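PDB 6D1P: glycosyl hydrolases family 2, sugar binding domain protein from Bacteroides uniformis str. 3978 T3 ii, which probably hydrolyses O-glycosidic bonds as a family 2 glycoside hydrolase, a beta-glucuronidase from a human gut bacterium. Local coordinates for residues I482-W486 with W513-S517. Residues are numbered along the deposited sequence; the frame is centred on the assembly and turned at random.
Sequences IWAGW and WGGDS
Two loops of the TIM barrel meet where Trp483 and Trp486 lie against the backbone of 513-516. They follow strands 477-479 and 510-511, at the C-terminal ends where barrel enzymes of this family carry their active site. Residues 483-486 form a type II turn, closed by Trp486 N to Trp483 O at 2.7 Å, with Gly485 third. Both indoles reach the second loop. Trp513 CA stands over the six-membered ring of Trp483, 3.8 Å from its centroid, a CH-pi contact. Gly515 N meets the edge of the same ring. In Trp486, CG is anti to the backbone N (chi1 -167°), which lays the indole along Gly515 and Asp516. Gly515 CA sits over its five-membered ring, 3.7 Å from the centroid, while Asp516 N lies 3.2 Å above the same face, toward the rim. Gly515 has no side chain, which lets the Trp486 indole lie this close. The Asp516 side chain crosses the indole at about a right angle, with the carboxylate plane turned 39° from the ring. Its OD2 takes a hydrogen bond from water 2 at 2.9 Å and forms a salt bridge with Lys597. Water 2 accepts from Trp486 NE1 at 3.3 Å, in the ring plane. Water 1 donates to Ala484 O and accepts from Gly514 N, each at 3.0 Å. Replacing Trp486 with an alanine is likely to uncover Gly515 CA and Asp516 N and to leave water 2 without its indole donor. Glycerol and thiocyanate bound near Trp483 are consistent with a pocket here, though both probably come from the crystallisation liquor. The loops are thus joined by flat rings packed on the backbone of 513-516 and by water bridges, while Lys597 probably offsets the buried charge of Asp516.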
# COMPACT_ATOMS: atom_id res chain seq x y z
N ILE A 482 -19.61 -28.00 15.79
CA ILE A 482 -19.21 -29.37 16.09
C ILE A 482 -18.05 -29.78 15.17
O ILE A 482 -18.26 -30.02 13.98
CB ILE A 482 -20.37 -30.37 15.96
CG1 ILE A 482 -21.45 -30.09 17.00
CG2 ILE A 482 -19.84 -31.79 16.12
CD1 ILE A 482 -22.73 -30.93 16.79
N TRP A 483 -16.87 -29.92 15.75
CA TRP A 483 -15.63 -30.18 15.03
C TRP A 483 -14.88 -31.33 15.70
O TRP A 483 -13.73 -31.18 16.13
CB TRP A 483 -14.72 -28.95 14.98
CG TRP A 483 -15.22 -27.83 14.13
CD1 TRP A 483 -16.20 -26.93 14.45
CD2 TRP A 483 -14.76 -27.49 12.81
NE1 TRP A 483 -16.38 -26.04 13.40
CE2 TRP A 483 -15.50 -26.37 12.39
CE3 TRP A 483 -13.80 -28.04 11.95
CZ2 TRP A 483 -15.32 -25.79 11.14
CZ3 TRP A 483 -13.62 -27.46 10.71
CH2 TRP A 483 -14.37 -26.34 10.32
N ALA A 484 -15.56 -32.47 15.80
CA ALA A 484 -14.99 -33.67 16.39
C ALA A 484 -13.62 -33.94 15.82
O ALA A 484 -13.45 -34.00 14.60
CB ALA A 484 -15.91 -34.87 16.12
N GLY A 485 -12.64 -34.11 16.69
CA GLY A 485 -11.29 -34.36 16.24
C GLY A 485 -10.52 -33.14 15.78
O GLY A 485 -9.30 -33.25 15.54
N TRP A 486 -11.16 -31.97 15.64
CA TRP A 486 -10.45 -30.78 15.18
C TRP A 486 -10.38 -29.73 16.28
O TRP A 486 -9.32 -29.53 16.87
CB TRP A 486 -11.04 -30.19 13.90
CG TRP A 486 -10.04 -29.20 13.38
CD1 TRP A 486 -10.14 -27.82 13.38
CD2 TRP A 486 -8.74 -29.51 12.88
NE1 TRP A 486 -8.98 -27.26 12.86
CE2 TRP A 486 -8.11 -28.28 12.55
CE3 TRP A 486 -8.05 -30.70 12.66
CZ2 TRP A 486 -6.82 -28.22 12.01
CZ3 TRP A 486 -6.77 -30.64 12.12
CH2 TRP A 486 -6.17 -29.40 11.81
N TRP A 513 -17.49 -28.74 9.57
CA TRP A 513 -16.66 -29.74 10.24
C TRP A 513 -15.56 -30.12 9.26
O TRP A 513 -15.66 -29.87 8.06
CB TRP A 513 -17.45 -30.98 10.65
CG TRP A 513 -18.06 -31.70 9.50
CD1 TRP A 513 -19.27 -31.45 8.91
CD2 TRP A 513 -17.51 -32.82 8.79
NE1 TRP A 513 -19.50 -32.33 7.88
CE2 TRP A 513 -18.44 -33.19 7.79
CE3 TRP A 513 -16.32 -33.55 8.91
CZ2 TRP A 513 -18.22 -34.26 6.93
CZ3 TRP A 513 -16.10 -34.60 8.04
CH2 TRP A 513 -17.04 -34.94 7.07
N GLY A 514 -14.52 -30.76 9.80
CA GLY A 514 -13.37 -31.16 9.00
C GLY A 514 -12.09 -30.75 9.70
O GLY A 514 -11.94 -30.99 10.90
N GLY A 515 -11.19 -30.10 8.97
CA GLY A 515 -9.95 -29.62 9.56
C GLY A 515 -8.91 -29.33 8.51
O GLY A 515 -9.08 -29.63 7.32
N ASP A 516 -7.81 -28.72 8.96
CA ASP A 516 -6.75 -28.27 8.07
C ASP A 516 -5.85 -29.42 7.67
O ASP A 516 -5.56 -30.32 8.47
CB ASP A 516 -5.90 -27.17 8.72
CG ASP A 516 -6.67 -25.87 8.95
OD1 ASP A 516 -6.58 -24.95 8.11
OD2 ASP A 516 -7.38 -25.75 9.98
N SER A 517 -5.37 -29.38 6.43
CA SER A 517 -4.27 -30.24 6.04
C SER A 517 -3.37 -29.48 5.08
O SER A 517 -3.83 -28.90 4.10
CB SER A 517 -4.76 -31.56 5.43
OG SER A 517 -5.57 -31.36 4.29
O HOH W 1 -14.13 -31.76 12.65
O HOH W 2 -7.43 -24.37 12.49